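Local coordinates for pseudopodium-enriched atypical kinase 1 (Homo sapiens, PDB 6BHC), which is a pseudokinase with a protein kinase fold that dimerises and probably serves signalling as a scaffold more than as a phosphate-transferring enzyme, at residues 119-124 against 147-152; 71-76 against 85-90; 54-59 against 77-82. The protein carries 1 engineered substitution. One frame throughout, in Å; residues are numbered along the deposited sequence.

Interaction 1: 119-124 against 147-152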
loop_
_atom_site.group_PDB
_atom_site.type_symbol
_atom_site.label_atom_id
_atom_site.label_comp_id
_atom_site.label_asym_id
_atom_site.label_seq_id
_atom_site.Cartn_x
_atom_site.Cartn_y
_atom_site.Cartn_z
ATOM N N GLN A 119 -0.364 30.132 -4.104
ATOM C CA GLN A 119 -1.578 30.483 -3.387
ATOM C C GLN A 119 -1.268 31.557 -2.353
ATOM O O GLN A 119 -0.132 31.696 -1.891
ATOM C CB GLN A 119 -2.186 29.261 -2.690
ATOM C CG GLN A 119 -2.308 28.025 -3.561
ATOM C CD GLN A 119 -2.700 26.795 -2.763
ATOM O OE1 GLN A 119 -3.671 26.813 -2.005
ATOM N NE2 GLN A 119 -1.936 25.720 -2.920
ATOM N N ASP A 120 -2.297 32.318 -1.988
ATOM C CA ASP A 120 -2.169 33.332 -0.953
ATOM C C ASP A 120 -3.398 33.288 -0.058
ATOM O O ASP A 120 -4.475 32.863 -0.479
ATOM C CB ASP A 120 -1.996 34.738 -1.548
ATOM C CG ASP A 120 -3.241 35.230 -2.259
ATOM O OD1 ASP A 120 -4.092 35.864 -1.599
ATOM O OD2 ASP A 120 -3.369 34.986 -3.477
ATOM N N CYS A 121 -3.221 33.730 1.187
ATOM C CA CYS A 121 -4.305 33.777 2.162
ATOM C C CYS A 121 -4.588 35.207 2.611
ATOM O O CYS A 121 -5.046 35.435 3.733
ATOM C CB CYS A 121 -3.995 32.885 3.364
ATOM S SG CYS A 121 -2.460 33.276 4.239
ATOM N N GLY A 122 -4.320 36.179 1.743
ATOM C CA GLY A 122 -4.607 37.564 2.055
ATOM C C GLY A 122 -3.526 38.530 1.618
ATOM O O GLY A 122 -2.419 38.119 1.261
ATOM N N HIS A 123 -3.842 39.822 1.643
ATOM C CA HIS A 123 -2.900 40.863 1.256
ATOM C C HIS A 123 -3.379 42.188 1.830
ATOM O O HIS A 123 -4.564 42.365 2.122
ATOM C CB HIS A 123 -2.755 40.952 -0.266
ATOM C CG HIS A 123 -4.056 41.114 -0.986
ATOM N ND1 HIS A 123 -4.720 42.320 -1.060
ATOM C CD2 HIS A 123 -4.821 40.222 -1.659
ATOM C CE1 HIS A 123 -5.835 42.165 -1.752
ATOM N NE2 HIS A 123 -5.919 40.900 -2.126
ATOM N N PHE A 124 -2.440 43.118 1.983
ATOM C CA PHE A 124 -2.740 44.428 2.549
ATOM C C PHE A 124 -1.576 45.365 2.262
ATOM O O PHE A 124 -0.489 44.936 1.864
ATOM C CB PHE A 124 -3.010 44.342 4.056
ATOM C CG PHE A 124 -1.874 43.751 4.846
ATOM C CD1 PHE A 124 -1.781 42.382 5.030
ATOM C CD2 PHE A 124 -0.904 44.565 5.409
ATOM C CE1 PHE A 124 -0.738 41.834 5.757
ATOM C CE2 PHE A 124 0.141 44.025 6.137
ATOM C CZ PHE A 124 0.223 42.658 6.311
ATOM N N VAL A 147 1.804 43.953 0.728
ATOM C CA VAL A 147 2.274 42.794 1.475
ATOM C C VAL A 147 1.300 41.650 1.249
ATOM O O VAL A 147 0.093 41.803 1.468
ATOM C CB VAL A 147 2.417 43.109 2.974
ATOM C CG1 VAL A 147 2.803 41.856 3.742
ATOM C CG2 VAL A 147 3.444 44.212 3.188
ATOM N N VAL A 148 1.820 40.509 0.809
ATOM C CA VAL A 148 1.024 39.319 0.545
ATOM C C VAL A 148 1.461 38.225 1.509
ATOM O O VAL A 148 2.654 38.084 1.801
ATOM C CB VAL A 148 1.168 38.858 -0.921
ATOM C CG1 VAL A 148 0.250 37.681 -1.213
ATOM C CG2 VAL A 148 0.880 40.015 -1.868
ATOM N N ILE A 149 0.495 37.460 2.010
ATOM C CA ILE A 149 0.746 36.369 2.945
ATOM C C ILE A 149 0.474 35.054 2.229
ATOM O O ILE A 149 -0.540 34.917 1.533
ATOM C CB ILE A 149 -0.121 36.497 4.209
ATOM C CG1 ILE A 149 0.005 37.903 4.801
ATOM C CG2 ILE A 149 0.275 35.453 5.242
ATOM C CD1 ILE A 149 1.423 38.286 5.161
ATOM N N THR A 150 1.379 34.091 2.396
ATOM C CA THR A 150 1.227 32.771 1.801
ATOM C C THR A 150 1.611 31.709 2.820
ATOM O O THR A 150 2.446 31.943 3.698
ATOM C CB THR A 150 2.078 32.613 0.528
ATOM O OG1 THR A 150 1.962 31.273 0.035
ATOM C CG2 THR A 150 3.541 32.920 0.815
ATOM N N ARG A 151 0.986 30.536 2.699
ATOM C CA ARG A 151 1.258 29.429 3.606
ATOM C C ARG A 151 2.359 28.502 3.109
ATOM O O ARG A 151 2.907 27.733 3.906
ATOM C CB ARG A 151 -0.018 28.615 3.850
ATOM C CG ARG A 151 -1.101 29.371 4.607
ATOM C CD ARG A 151 -2.258 28.460 4.995
ATOM N NE ARG A 151 -3.187 29.119 5.911
ATOM C CZ ARG A 151 -4.307 29.727 5.534
ATOM N NH1 ARG A 151 -5.088 30.302 6.440
ATOM N NH2 ARG A 151 -4.651 29.759 4.254
ATOM N N GLU A 152 2.694 28.553 1.821
ATOM C CA GLU A 152 3.788 27.758 1.262
ATOM C C GLU A 152 5.045 28.617 1.292
ATOM O O GLU A 152 5.216 29.518 0.467
ATOM C CB GLU A 152 3.459 27.292 -0.153
ATOM C CG GLU A 152 2.303 26.300 -0.243
ATOM C CD GLU A 152 0.943 26.961 -0.109
ATOM O OE1 GLU A 152 0.832 28.169 -0.411
ATOM O OE2 GLU A 152 -0.016 26.273 0.302
HETATM O O HOH W 1 1.654 28.805 -2.908
HETATM O O HOH W 2 -2.415 26.975 0.814
HETATM O O HOH W 3 -0.695 23.528 -0.676
#
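Phe124 lays one face of its ring over Val147, whose CB sits 4.2 Å from the ring centroid and whose CG1 comes 3.7 Å from CZ. Both side chains leave the same face as a hydrogen-bonded pair; with CG between the backbone N and the carbonyl carbon (chi1 58°), the ring lies alongside Val147, and CE1 reaches toward Ile149 CG1. At Cys121 the same choice of chi1 sends SG to within 3.6 Å of Ile149 CG2, while the Arg151 guanidinium presents a face to the cysteine, NH2 being 3.3 Å from CB. Thr150 OG1 donates to Gln119 O at 2.9 Å. Beyond it, the Gln119 amide and Glu152 carboxylate have planes 24° apart; one water joins the backbone N of Gln119 to Glu152 OE1, and two more link the Gln119 amide to Glu152 OE2, weakly on the glutamine side. Backbone bonds join Phe124 and Val147 both ways, and Ile149 bonds to Cys121 and Gly122. This is the β4-β5 pairing of the kinase N-lobe. Asp120 salt-bridges Arg108 of helix 104-109, Glu152 touches strand 237-240, and strand 143-150 lies between strands 123-128 and 85-91.

Interaction 2: 71-76 against 85-90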
loop_
_atom_site.group_PDB
_atom_site.type_symbol
_atom_site.label_atom_id
_atom_site.label_comp_id
_atom_site.label_asym_id
_atom_site.label_seq_id
_atom_site.Cartn_x
_atom_site.Cartn_y
_atom_site.Cartn_z
ATOM N N ALA A 71 9.308 40.055 -5.595
ATOM C CA ALA A 71 9.121 40.351 -4.183
ATOM C C ALA A 71 10.258 39.744 -3.376
ATOM O O ALA A 71 11.098 39.004 -3.894
ATOM C CB ALA A 71 7.773 39.826 -3.682
ATOM N N VAL A 72 10.266 40.075 -2.087
ATOM C CA VAL A 72 11.156 39.469 -1.108
ATOM C C VAL A 72 10.292 38.734 -0.091
ATOM O O VAL A 72 9.162 39.141 0.198
ATOM C CB VAL A 72 12.065 40.525 -0.433
ATOM C CG1 VAL A 72 11.250 41.469 0.443
ATOM C CG2 VAL A 72 13.171 39.860 0.360
ATOM N N TYR A 73 10.816 37.628 0.432
ATOM C CA TYR A 73 10.065 36.747 1.315
ATOM C C TYR A 73 10.714 36.678 2.689
ATOM O O TYR A 73 11.942 36.617 2.805
ATOM C CB TYR A 73 9.963 35.334 0.738
ATOM C CG TYR A 73 9.022 35.207 -0.434
ATOM C CD1 TYR A 73 7.671 34.947 -0.239
ATOM C CD2 TYR A 73 9.486 35.333 -1.737
ATOM C CE1 TYR A 73 6.808 34.820 -1.311
ATOM C CE2 TYR A 73 8.631 35.210 -2.814
ATOM C CZ TYR A 73 7.294 34.954 -2.595
ATOM O OH TYR A 73 6.439 34.830 -3.663
ATOM N N TYR A 74 9.877 36.666 3.725
ATOM C CA TYR A 74 10.330 36.516 5.101
ATOM C C TYR A 74 9.414 35.539 5.820
ATOM O O TYR A 74 8.189 35.675 5.756
ATOM C CB TYR A 74 10.337 37.858 5.840
ATOM C CG TYR A 74 11.395 38.832 5.377
ATOM C CD1 TYR A 74 11.143 39.721 4.341
ATOM C CD2 TYR A 74 12.641 38.875 5.989
ATOM C CE1 TYR A 74 12.106 40.618 3.918
ATOM C CE2 TYR A 74 13.610 39.767 5.575
ATOM C CZ TYR A 74 13.338 40.636 4.539
ATOM O OH TYR A 74 14.300 41.527 4.122
ATOM N N THR A 75 10.005 34.559 6.497
ATOM C CA THR A 75 9.227 33.689 7.365
ATOM C C THR A 75 8.726 34.481 8.566
ATOM O O THR A 75 9.455 35.295 9.138
ATOM C CB THR A 75 10.067 32.500 7.830
ATOM O OG1 THR A 75 11.184 32.972 8.592
ATOM C CG2 THR A 75 10.577 31.714 6.635
ATOM N N ALA A 76 7.473 34.247 8.943
ATOM C CA ALA A 76 6.845 35.035 9.993
ATOM C C ALA A 76 5.947 34.153 10.846
ATOM O O ALA A 76 5.463 33.106 10.409
ATOM C CB ALA A 76 6.035 36.201 9.415
ATOM N N ASN A 85 3.130 27.729 9.631
ATOM C CA ASN A 85 4.056 28.322 8.678
ATOM C C ASN A 85 3.380 29.445 7.904
ATOM O O ASN A 85 2.308 29.255 7.320
ATOM C CB ASN A 85 4.584 27.261 7.715
ATOM C CG ASN A 85 5.416 26.206 8.411
ATOM O OD1 ASN A 85 6.069 26.480 9.416
ATOM N ND2 ASN A 85 5.394 24.990 7.880
ATOM N N TYR A 86 4.008 30.616 7.907
ATOM C CA TYR A 86 3.556 31.749 7.117
ATOM C C TYR A 86 4.767 32.459 6.539
ATOM O O TYR A 86 5.818 32.532 7.182
ATOM C CB TYR A 86 2.721 32.734 7.949
ATOM C CG TYR A 86 1.348 32.226 8.331
ATOM C CD1 TYR A 86 0.274 32.344 7.458
ATOM C CD2 TYR A 86 1.122 31.644 9.572
ATOM C CE1 TYR A 86 -0.985 31.887 7.806
ATOM C CE2 TYR A 86 -0.133 31.185 9.929
ATOM C CZ TYR A 86 -1.182 31.309 9.043
ATOM O OH TYR A 86 -2.432 30.853 9.398
ATOM N N ALA A 87 4.615 32.975 5.323
ATOM C CA ALA A 87 5.650 33.753 4.660
ATOM C C ALA A 87 5.077 35.109 4.278
ATOM O O ALA A 87 3.957 35.191 3.763
ATOM C CB ALA A 87 6.181 33.027 3.421
ATOM N N VAL A 88 5.840 36.165 4.543
ATOM C CA VAL A 88 5.450 37.530 4.212
ATOM C C VAL A 88 6.086 37.891 2.878
ATOM O O VAL A 88 7.316 37.893 2.746
ATOM C CB VAL A 88 5.868 38.516 5.313
ATOM C CG1 VAL A 88 5.705 39.942 4.830
ATOM C CG2 VAL A 88 5.047 38.279 6.572
ATOM N N LYS A 89 5.251 38.188 1.887
ATOM C CA LYS A 89 5.706 38.526 0.543
ATOM C C LYS A 89 5.565 40.033 0.350
ATOM O O LYS A 89 4.447 40.554 0.290
ATOM C CB LYS A 89 4.906 37.751 -0.502
ATOM C CG LYS A 89 5.312 38.024 -1.936
ATOM C CD LYS A 89 4.415 37.288 -2.923
ATOM C CE LYS A 89 4.818 37.586 -4.360
ATOM N NZ LYS A 89 3.984 36.841 -5.347
ATOM N N ILE A 90 6.695 40.726 0.257
ATOM C CA ILE A 90 6.728 42.178 0.107
ATOM C C ILE A 90 7.045 42.485 -1.351
ATOM O O ILE A 90 8.189 42.339 -1.793
ATOM C CB ILE A 90 7.754 42.822 1.048
ATOM C CG1 ILE A 90 7.583 42.295 2.474
ATOM C CG2 ILE A 90 7.614 44.337 1.027
ATOM C CD1 ILE A 90 8.620 42.823 3.445
HETATM O O HOH W 4 6.089 30.580 10.042
#
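Ala71 starts the pairing with its CB, 3.5 Å from Lys89 CG and 3.2 Å from Ile90 O. Val72 is bonded to Ile90 in both directions, Ile90 N to Val72 O being 2.9 Å and nearly straight at 173°, and its CG1 rests 3.8 Å from Ile90 CB, the two side chains running side by side. On the other face Tyr73 lies alongside Lys89: its CE1 is 3.6 Å from Lys89 CB, and its OH is 3.3 Å from Lys89 CD. The lysine is drawn out fully, every torsion anti beginning with CG (chi1 -179°), and carries NZ past the tyrosine hydroxyl to a salt bridge with Asp70 and a bond to Gln118, which also binds Tyr73 OH. Lys89, in an Ala-Val-Lys sequence on β3, probably corresponds to the β3 lysine of active kinases. Tyr74 exchanges backbone bonds with Val88, Val88 N to Tyr74 O being 2.7 Å, and its ring crosses the Ile90 side chain. Thr75 faces Ala87 in a non-hydrogen-bonded pair. Ala76 N reaches Tyr86 O, and Ala76 CB packs 3.7 Å from Val88 CG2. The two strands are β2 and β3 of the N-lobe sheet: strand 143-150 flanks 85-91, strands 57-59 and 66-67 pair with 71-78, and Phe57 and Leu59 pack on the side of Ala76.

Interaction 3: 54-59 against 77-82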
loop_
_atom_site.group_PDB
_atom_site.type_symbol
_atom_site.label_atom_id
_atom_site.label_comp_id
_atom_site.label_asym_id
_atom_site.label_seq_id
_atom_site.Cartn_x
_atom_site.Cartn_y
_atom_site.Cartn_z
ATOM N N TRP A 54 0.317 44.563 9.943
ATOM C CA TRP A 54 1.753 44.390 9.755
ATOM C C TRP A 54 2.449 44.047 11.065
ATOM O O TRP A 54 3.475 43.358 11.063
ATOM C CB TRP A 54 2.354 45.656 9.144
ATOM C CG TRP A 54 3.849 45.701 9.190
ATOM C CD1 TRP A 54 4.622 46.414 10.060
ATOM C CD2 TRP A 54 4.756 44.999 8.331
ATOM N NE1 TRP A 54 5.954 46.201 9.795
ATOM C CE2 TRP A 54 6.062 45.336 8.738
ATOM C CE3 TRP A 54 4.589 44.119 7.258
ATOM C CZ2 TRP A 54 7.195 44.824 8.109
ATOM C CZ3 TRP A 54 5.717 43.612 6.633
ATOM C CH2 TRP A 54 7.002 43.966 7.062
ATOM N N SER A 55 1.905 44.513 12.191
ATOM C CA SER A 55 2.473 44.203 13.496
ATOM C C SER A 55 2.121 42.800 13.971
ATOM O O SER A 55 2.767 42.294 14.895
ATOM C CB SER A 55 2.003 45.230 14.528
ATOM O OG SER A 55 2.519 44.938 15.815
ATOM N N ASP A 56 1.119 42.161 13.365
ATOM C CA ASP A 56 0.728 40.808 13.742
ATOM C C ASP A 56 1.624 39.738 13.135
ATOM O O ASP A 56 1.446 38.555 13.450
ATOM C CB ASP A 56 -0.725 40.546 13.337
ATOM C CG ASP A 56 -1.715 41.294 14.204
ATOM O OD1 ASP A 56 -1.380 41.592 15.370
ATOM O OD2 ASP A 56 -2.832 41.580 13.721
ATOM N N PHE A 57 2.568 40.110 12.279
ATOM C CA PHE A 57 3.482 39.161 11.647
ATOM C C PHE A 57 4.879 39.411 12.204
ATOM O O PHE A 57 5.572 40.340 11.779
ATOM C CB PHE A 57 3.445 39.296 10.128
ATOM C CG PHE A 57 2.168 38.807 9.512
ATOM C CD1 PHE A 57 1.095 39.666 9.330
ATOM C CD2 PHE A 57 2.033 37.483 9.126
ATOM C CE1 PHE A 57 -0.084 39.215 8.768
ATOM C CE2 PHE A 57 0.857 37.027 8.563
ATOM C CZ PHE A 57 -0.204 37.894 8.384
ATOM N N ARG A 58 5.285 38.581 13.159
ATOM C CA ARG A 58 6.608 38.676 13.765
ATOM C C ARG A 58 7.591 37.908 12.890
ATOM O O ARG A 58 7.523 36.678 12.800
ATOM C CB ARG A 58 6.597 38.131 15.192
ATOM C CG ARG A 58 5.790 38.957 16.188
ATOM C CD ARG A 58 4.311 38.592 16.169
ATOM N NE ARG A 58 4.097 37.164 16.385
ATOM C CZ ARG A 58 3.982 36.598 17.583
ATOM N NH1 ARG A 58 4.063 37.339 18.680
ATOM N NH2 ARG A 58 3.788 35.288 17.683
ATOM N N LEU A 59 8.496 38.633 12.239
ATOM C CA LEU A 59 9.487 37.996 11.384
ATOM C C LEU A 59 10.443 37.160 12.224
ATOM O O LEU A 59 11.040 37.655 13.186
ATOM C CB LEU A 59 10.259 39.046 10.587
ATOM C CG LEU A 59 9.423 39.943 9.672
ATOM C CD1 LEU A 59 10.320 40.837 8.832
ATOM C CD2 LEU A 59 8.510 39.107 8.787
ATOM N N SER A 77 5.729 34.605 12.078
ATOM C CA SER A 77 4.800 33.981 13.013
ATOM C C SER A 77 3.576 34.881 13.126
ATOM O O SER A 77 3.659 35.983 13.680
ATOM C CB SER A 77 5.460 33.768 14.374
ATOM O OG SER A 77 4.509 33.380 15.351
ATOM N N TYR A 78 2.449 34.419 12.590
ATOM C CA TYR A 78 1.212 35.184 12.662
ATOM C C TYR A 78 0.731 35.259 14.107
ATOM O O TYR A 78 0.668 34.243 14.803
ATOM C CB TYR A 78 0.148 34.543 11.770
ATOM C CG TYR A 78 -1.143 35.322 11.669
ATOM C CD1 TYR A 78 -1.142 36.711 11.636
ATOM C CD2 TYR A 78 -2.364 34.666 11.584
ATOM C CE1 TYR A 78 -2.323 37.423 11.537
ATOM C CE2 TYR A 78 -3.549 35.369 11.482
ATOM C CZ TYR A 78 -3.524 36.747 11.459
ATOM O OH TYR A 78 -4.702 37.450 11.359
ATOM N N ALA A 79 0.396 36.471 14.559
ATOM C CA ALA A 79 0.066 36.672 15.967
ATOM C C ALA A 79 -1.176 35.893 16.382
ATOM O O ALA A 79 -1.292 35.486 17.544
ATOM C CB ALA A 79 -0.123 38.160 16.256
ATOM N N LYS A 80 -2.111 35.679 15.462
ATOM C CA LYS A 80 -3.338 34.958 15.770
ATOM C C LYS A 80 -3.220 33.457 15.534
ATOM O O LYS A 80 -4.189 32.727 15.774
ATOM C CB LYS A 80 -4.500 35.534 14.954
ATOM C CG LYS A 80 -4.702 37.030 15.170
ATOM C CD LYS A 80 -5.922 37.552 14.430
ATOM C CE LYS A 80 -6.093 39.047 14.642
ATOM N NZ LYS A 80 -7.304 39.572 13.954
ATOM N N ASP A 81 -2.060 32.983 15.078
ATOM C CA ASP A 81 -1.776 31.568 14.866
ATOM C C ASP A 81 -0.262 31.384 14.857
ATOM O O ASP A 81 0.338 31.198 13.789
ATOM C CB ASP A 81 -2.402 31.076 13.561
ATOM C CG ASP A 81 -2.277 29.577 13.379
ATOM O OD1 ASP A 81 -2.233 28.853 14.397
ATOM O OD2 ASP A 81 -2.227 29.121 12.217
ATOM N N PRO A 82 0.388 31.424 16.022
ATOM C CA PRO A 82 1.843 31.623 16.066
ATOM C C PRO A 82 2.682 30.392 15.766
ATOM O O PRO A 82 3.912 30.511 15.723
ATOM C CB PRO A 82 2.069 32.095 17.511
ATOM C CG PRO A 82 0.988 31.426 18.284
ATOM C CD PRO A 82 -0.208 31.364 17.369
#
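The contact is the far end of the β1-β2 pairing of the kinase N-lobe, where Phe57 and Arg58 run antiparallel to Tyr78 and Ser77 just before strand 71-78 enters the type I turn from Tyr78 to Asp81 that leads toward β3. Arg58 and Ser77 form the hydrogen-bonded pair, Ser77 N to Arg58 O at 2.8 Å. The next rung is irregular: Ala79 N, already in the turn, donates to Asp56 O at 2.6 Å with a bent angle of 137°, the donor in the carbonyl plane, and Ala79 CB is pressed against that same oxygen. On one side of the strands Phe57 and Tyr78 make an offset stack, centroids 4.8 Å apart and planes at 22°. Tyr78 CD1 lies over the Phe57 face, displaced toward the rim, nearest to CZ. Tyr78 CG, anti to the backbone N (chi1 -175°), starts the ring on this course. The opposite side is polar. Arg58 folds back through bends at chi2 and chi3 and holds Ser77 side-on: NE meets Ser77 O at 3.0 Å, in the guanidinium plane, and NH2 meets OG at 3.1 Å. Ser77 OG in turn donates to Pro82 O at 3.0 Å, while one guanidinium face rests on Ala79 CA. Ser77 O thus accepts two donors of a single residue, Arg58 N and NE, which come from opposite faces of its carbonyl plane. The nearby arginine charge would probably polarise that carbonyl, though two donors share one oxygen and Arg58 is exposed to solvent. Because Ser77 OG accepts from NH2 and gives its proton to Pro82 O, the hydroxyl has a defined direction, so Ser77 OG links Arg58 NH2 to Pro82 O, just after the turn.

All three contacts belong to one antiparallel sheet, that of the kinase N-lobe, their centres about 21 to 31 Å from the centre of the chain. Interactions 2 and 3 alternate along the sequence and share strand 71-78, their centres about 11 Å apart; interaction 1 follows both. It lies about 8 Å from interaction 2, centre to centre, joined through neighbouring strands 85-91 and 143-150, and about 13 Å from interaction 3. Pairing therefore runs unbroken from strand 57-59 to strand 123-128, and the curl brings Phe57 of the first strand, and Trp54 just before it, onto Phe124 of strand 123-128 and onto Val147 and Ile149, forming an apolar cluster on one face of the curled sheet.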